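Local coordinates for protein glutamate racemase (Escherichia coli, PDB 2JFN) that belongs to the aspartate/glutamate racemase family, enzymes built from two alpha/beta domains, and holds glutamic acid and a UDP-N-acetylmuramoyl-L-alanine molecule in separate pockets, at residues A[78-90]-A[239-253]. Numbering follows the deposited sequence.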
loop_
_atom_site.group_PDB
_atom_site.type_symbol
_atom_site.label_atom_id
_atom_site.label_comp_id
_atom_site.label_asym_id
_atom_site.label_seq_id
_atom_site.Cartn_x
_atom_site.Cartn_y
_atom_site.Cartn_z
ATOM N N ALA A 78 -1.142 -7.499 -17.943
ATOM C CA ALA A 78 -1.350 -8.940 -17.833
ATOM C C ALA A 78 -2.642 -9.241 -17.088
ATOM O O ALA A 78 -3.389 -10.141 -17.470
ATOM C CB ALA A 78 -0.166 -9.596 -17.120
ATOM N N VAL A 79 -2.913 -8.494 -16.023
ATOM C CA VAL A 79 -4.141 -8.726 -15.281
ATOM C C VAL A 79 -5.343 -8.458 -16.186
ATOM O O VAL A 79 -6.288 -9.251 -16.220
ATOM C CB VAL A 79 -4.248 -7.819 -14.034
ATOM C CG1 VAL A 79 -5.592 -8.040 -13.358
ATOM C CG2 VAL A 79 -3.114 -8.130 -13.057
ATOM N N GLN A 80 -5.293 -7.348 -16.918
ATOM C CA GLN A 80 -6.374 -6.959 -17.827
ATOM C C GLN A 80 -6.678 -8.031 -18.867
ATOM O O GLN A 80 -7.793 -8.107 -19.385
ATOM C CB GLN A 80 -6.035 -5.650 -18.551
ATOM C CG GLN A 80 -7.099 -5.237 -19.564
ATOM C CD GLN A 80 -6.812 -3.918 -20.238
ATOM O OE1 GLN A 80 -5.836 -3.783 -20.980
ATOM N NE2 GLN A 80 -7.663 -2.934 -19.990
ATOM N N GLU A 81 -5.683 -8.852 -19.180
ATOM C CA GLU A 81 -5.867 -9.919 -20.153
ATOM C C GLU A 81 -6.674 -11.051 -19.542
ATOM O O GLU A 81 -7.455 -11.708 -20.232
ATOM C CB GLU A 81 -4.513 -10.443 -20.629
ATOM C CG GLU A 81 -3.893 -9.594 -21.708
ATOM C CD GLU A 81 -4.767 -9.524 -22.947
ATOM O OE1 GLU A 81 -5.173 -10.594 -23.456
ATOM O OE2 GLU A 81 -5.049 -8.402 -23.414
ATOM N N ARG A 82 -6.486 -11.275 -18.246
ATOM C CA ARG A 82 -7.215 -12.319 -17.540
ATOM C C ARG A 82 -8.644 -11.858 -17.243
ATOM O O ARG A 82 -9.594 -12.636 -17.363
ATOM C CB ARG A 82 -6.499 -12.680 -16.232
ATOM C CG ARG A 82 -5.206 -13.476 -16.425
ATOM C CD ARG A 82 -5.498 -14.845 -17.044
ATOM N NE ARG A 82 -6.276 -15.684 -16.135
ATOM C CZ ARG A 82 -5.747 -16.460 -15.191
ATOM N NH1 ARG A 82 -4.432 -16.511 -15.036
ATOM N NH2 ARG A 82 -6.534 -17.170 -14.391
ATOM N N TYR A 83 -8.791 -10.594 -16.857
ATOM C CA TYR A 83 -10.107 -10.033 -16.549
ATOM C C TYR A 83 -10.211 -8.548 -16.869
ATOM O O TYR A 83 -9.354 -7.761 -16.466
ATOM C CB TYR A 83 -10.450 -10.172 -15.058
ATOM C CG TYR A 83 -10.686 -11.568 -14.540
ATOM C CD1 TYR A 83 -9.663 -12.289 -13.933
ATOM C CD2 TYR A 83 -11.950 -12.155 -14.619
ATOM C CE1 TYR A 83 -9.890 -13.559 -13.414
ATOM C CE2 TYR A 83 -12.187 -13.424 -14.103
ATOM C CZ TYR A 83 -11.157 -14.119 -13.503
ATOM O OH TYR A 83 -11.390 -15.376 -12.989
ATOM N N PRO A 84 -11.253 -8.147 -17.615
ATOM C CA PRO A 84 -11.393 -6.720 -17.914
ATOM C C PRO A 84 -11.550 -6.076 -16.532
ATOM O O PRO A 84 -12.191 -6.649 -15.653
ATOM C CB PRO A 84 -12.684 -6.667 -18.724
ATOM C CG PRO A 84 -12.633 -7.968 -19.492
ATOM C CD PRO A 84 -12.183 -8.955 -18.428
ATOM N N LEU A 85 -10.964 -4.903 -16.335
ATOM C CA LEU A 85 -11.024 -4.248 -15.031
ATOM C C LEU A 85 -11.952 -3.044 -14.987
ATOM O O LEU A 85 -12.018 -2.269 -15.930
ATOM C CB LEU A 85 -9.619 -3.799 -14.617
ATOM C CG LEU A 85 -8.508 -4.852 -14.621
ATOM C CD1 LEU A 85 -7.161 -4.198 -14.319
ATOM C CD2 LEU A 85 -8.832 -5.928 -13.602
ATOM N N ALA A 86 -12.681 -2.902 -13.888
ATOM C CA ALA A 86 -13.558 -1.755 -13.716
ATOM C C ALA A 86 -12.701 -0.650 -13.090
ATOM O O ALA A 86 -12.914 0.535 -13.327
ATOM C CB ALA A 86 -14.728 -2.115 -12.792
ATOM N N LEU A 87 -11.703 -1.053 -12.309
ATOM C CA LEU A 87 -10.831 -0.097 -11.638
ATOM C C LEU A 87 -9.616 -0.803 -11.050
ATOM O O LEU A 87 -9.690 -1.976 -10.683
ATOM C CB LEU A 87 -11.621 0.600 -10.521
ATOM C CG LEU A 87 -10.947 1.528 -9.507
ATOM C CD1 LEU A 87 -12.014 2.434 -8.899
ATOM C CD2 LEU A 87 -10.249 0.719 -8.411
ATOM N N ALA A 88 -8.504 -0.082 -10.962
ATOM C CA ALA A 88 -7.275 -0.623 -10.397
ATOM C C ALA A 88 -6.701 0.328 -9.351
ATOM O O ALA A 88 -6.710 1.551 -9.523
ATOM C CB ALA A 88 -6.250 -0.857 -11.491
ATOM N N VAL A 89 -6.200 -0.247 -8.267
ATOM C CA VAL A 89 -5.603 0.531 -7.190
ATOM C C VAL A 89 -4.132 0.178 -7.048
ATOM O O VAL A 89 -3.781 -0.987 -6.866
ATOM C CB VAL A 89 -6.278 0.236 -5.834
ATOM C CG1 VAL A 89 -5.672 1.127 -4.754
ATOM C CG2 VAL A 89 -7.784 0.439 -5.936
ATOM N N VAL A 90 -3.271 1.182 -7.154
ATOM C CA VAL A 90 -1.847 0.969 -6.986
ATOM C C VAL A 90 -1.642 1.222 -5.494
ATOM O O VAL A 90 -1.274 2.325 -5.091
ATOM C CB VAL A 90 -1.031 1.979 -7.818
ATOM C CG1 VAL A 90 0.459 1.718 -7.650
ATOM C CG2 VAL A 90 -1.418 1.860 -9.299
ATOM N N LEU A 239 -16.210 3.972 -8.850
ATOM C CA LEU A 239 -17.040 2.889 -9.353
ATOM C C LEU A 239 -18.418 3.447 -9.698
ATOM O O LEU A 239 -19.175 2.841 -10.455
ATOM C CB LEU A 239 -17.165 1.780 -8.306
ATOM C CG LEU A 239 -15.889 0.960 -8.064
ATOM C CD1 LEU A 239 -16.108 -0.012 -6.920
ATOM C CD2 LEU A 239 -15.506 0.218 -9.341
ATOM N N GLU A 240 -18.726 4.617 -9.146
ATOM C CA GLU A 240 -20.015 5.253 -9.380
ATOM C C GLU A 240 -20.010 6.265 -10.510
ATOM O O GLU A 240 -20.980 6.362 -11.256
ATOM C CB GLU A 240 -20.502 5.949 -8.104
ATOM C CG GLU A 240 -20.877 5.003 -6.974
ATOM C CD GLU A 240 -21.915 3.977 -7.397
ATOM O OE1 GLU A 240 -22.974 4.387 -7.932
ATOM O OE2 GLU A 240 -21.673 2.764 -7.193
ATOM N N HIS A 241 -18.921 7.014 -10.644
ATOM C CA HIS A 241 -18.857 8.049 -11.664
ATOM C C HIS A 241 -17.870 7.871 -12.824
ATOM O O HIS A 241 -17.830 8.719 -13.718
ATOM C CB HIS A 241 -18.590 9.396 -10.980
ATOM C CG HIS A 241 -19.585 9.740 -9.910
ATOM N ND1 HIS A 241 -19.460 10.854 -9.108
ATOM C CD2 HIS A 241 -20.713 9.110 -9.504
ATOM C CE1 HIS A 241 -20.465 10.893 -8.252
ATOM N NE2 HIS A 241 -21.241 9.846 -8.471
ATOM N N GLU A 242 -17.089 6.791 -12.839
ATOM C CA GLU A 242 -16.114 6.617 -13.918
ATOM C C GLU A 242 -15.816 5.209 -14.425
ATOM O O GLU A 242 -15.444 5.038 -15.584
ATOM C CB GLU A 242 -14.781 7.258 -13.518
ATOM C CG GLU A 242 -14.793 8.770 -13.470
ATOM C CD GLU A 242 -13.468 9.336 -13.008
ATOM O OE1 GLU A 242 -12.411 8.838 -13.463
ATOM O OE2 GLU A 242 -13.482 10.288 -12.198
ATOM N N ALA A 243 -15.965 4.205 -13.569
ATOM C CA ALA A 243 -15.654 2.831 -13.952
ATOM C C ALA A 243 -16.530 2.227 -15.046
ATOM O O ALA A 243 -17.758 2.337 -15.012
ATOM C CB ALA A 243 -15.690 1.932 -12.722
ATOM N N PRO A 244 -15.901 1.576 -16.038
ATOM C CA PRO A 244 -16.655 0.950 -17.128
ATOM C C PRO A 244 -17.328 -0.309 -16.586
ATOM O O PRO A 244 -16.931 -0.826 -15.539
ATOM C CB PRO A 244 -15.573 0.644 -18.163
ATOM C CG PRO A 244 -14.361 0.370 -17.302
ATOM C CD PRO A 244 -14.448 1.476 -16.274
ATOM N N ASP A 245 -18.343 -0.799 -17.293
ATOM C CA ASP A 245 -19.078 -1.991 -16.874
ATOM C C ASP A 245 -18.274 -3.283 -17.038
ATOM O O ASP A 245 -18.606 -4.127 -17.873
ATOM C CB ASP A 245 -20.386 -2.105 -17.673
ATOM C CG ASP A 245 -21.307 -3.186 -17.136
ATOM O OD1 ASP A 245 -22.180 -3.666 -17.890
ATOM O OD2 ASP A 245 -21.172 -3.553 -15.951
ATOM N N ALA A 246 -17.220 -3.440 -16.240
ATOM C CA ALA A 246 -16.382 -4.636 -16.295
ATOM C C ALA A 246 -16.633 -5.454 -15.032
ATOM O O ALA A 246 -16.162 -5.103 -13.949
ATOM C CB ALA A 246 -14.909 -4.240 -16.387
ATOM N N LYS A 247 -17.367 -6.553 -15.175
ATOM C CA LYS A 247 -17.704 -7.389 -14.031
ATOM C C LYS A 247 -17.552 -8.883 -14.284
ATOM O O LYS A 247 -17.486 -9.331 -15.426
ATOM C CB LYS A 247 -19.142 -7.096 -13.603
ATOM C CG LYS A 247 -20.155 -7.241 -14.730
ATOM C CD LYS A 247 -21.558 -6.861 -14.269
ATOM C CE LYS A 247 -22.541 -6.875 -15.431
ATOM N NZ LYS A 247 -22.607 -8.218 -16.074
ATOM N N SER A 248 -17.516 -9.650 -13.201
ATOM C CA SER A 248 -17.380 -11.095 -13.278
ATOM C C SER A 248 -18.058 -11.760 -12.080
ATOM O O SER A 248 -18.217 -11.148 -11.023
ATOM C CB SER A 248 -15.894 -11.476 -13.314
ATOM O OG SER A 248 -15.718 -12.878 -13.268
ATOM N N ALA A 249 -18.457 -13.016 -12.252
ATOM C CA ALA A 249 -19.098 -13.754 -11.174
ATOM C C ALA A 249 -18.091 -14.696 -10.516
ATOM O O ALA A 249 -18.396 -15.337 -9.511
ATOM C CB ALA A 249 -20.299 -14.541 -11.708
ATOM N N ASP A 250 -16.888 -14.774 -11.081
ATOM C CA ASP A 250 -15.849 -15.636 -10.526
ATOM C C ASP A 250 -15.488 -15.173 -9.120
ATOM O O ASP A 250 -15.699 -14.013 -8.764
ATOM C CB ASP A 250 -14.590 -15.621 -11.406
ATOM C CG ASP A 250 -14.801 -16.309 -12.747
ATOM O OD1 ASP A 250 -15.859 -16.949 -12.933
ATOM O OD2 ASP A 250 -13.903 -16.218 -13.615
ATOM N N ALA A 251 -14.945 -16.085 -8.322
ATOM C CA ALA A 251 -14.553 -15.769 -6.955
ATOM C C ALA A 251 -13.283 -14.923 -6.955
ATOM O O ALA A 251 -12.580 -14.851 -7.962
ATOM C CB ALA A 251 -14.322 -17.051 -6.172
ATOM N N ASN A 252 -12.996 -14.286 -5.824
ATOM C CA ASN A 252 -11.810 -13.449 -5.702
ATOM C C ASN A 252 -10.565 -14.286 -5.945
ATOM O O ASN A 252 -10.508 -15.449 -5.558
ATOM C CB ASN A 252 -11.723 -12.820 -4.310
ATOM C CG ASN A 252 -12.924 -11.969 -3.980
ATOM O OD1 ASN A 252 -13.533 -11.362 -4.864
ATOM N ND2 ASN A 252 -13.264 -11.901 -2.701
ATOM N N ILE A 253 -9.564 -13.692 -6.576
ATOM C CA ILE A 253 -8.337 -14.426 -6.857
ATOM C C ILE A 253 -7.080 -13.589 -6.608
ATOM O O ILE A 253 -7.091 -12.361 -6.753
ATOM C CB ILE A 253 -8.348 -14.930 -8.322
ATOM C CG1 ILE A 253 -7.121 -15.797 -8.600
ATOM C CG2 ILE A 253 -8.385 -13.751 -9.274
ATOM C CD1 ILE A 253 -7.093 -16.343 -10.012
HETATM O O HOH W 1 -11.236 -14.446 -10.364
#
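The Tyr-83 ring takes Asp-250 at its edge: OD2 lies in the ring plane, and the carboxylate stands nearly perpendicular to the ring, the two planes 83° apart. Tyr-83 OH donates to Asp-250 OD2 over 2.7 Å, and OD2 receives it on its anti lone pair, the one turned away from the other carboxylate oxygen. Ser-248 OG and Ile-253 CG2 approach the ring obliquely, and His-48 packs against it edge-to-face. A water donates to Ala-251 O and, weakly, to the Tyr-83 hydroxyl, adding a water bridge beside the direct bond to Asp-250. With OG anti to its own backbone N (chi1 175°), Ser-248 accepts through OG from the backbone N of Asp-250 at 3.1 Å, an ST turn that holds the main chain from which the carboxylate reaches the tyrosine. The Arg-82 guanidinium meets Ile-253 CD1 obliquely, and its NH2 is engaged in a salt bridge with Glu-279.

Further along, the contact turns apolar and small. Ala-246 CB presses on the backbone of Leu-85, 3.5 Å from its carbonyl C, and meets Pro-84 CB alongside. Ala-86 CB sits 3.5 Å from Ala-246 O, while Ala-243 CB, at 3.2 Å, and Pro-244 CD lie against Ala-86 O; this buried carbonyl oxygen finds no hydrogen-bond partner in the model. Leu-239 then crosses Leu-87 at about a right angle, its CD2 branch reaching Leu-87 CB at 4.1 Å.

In the fold, the turn between helix 65-82 and strand 87-90 is lined by the chain running from the end of helix 228-241 through strand 247-248 to Ile-253. Strands 87-90 and 247-248 both pair with strand 21-28, the first parallel and the second antiparallel, while Leu-87 also packs on Thr-235 and Leu-238 of helix 228-241.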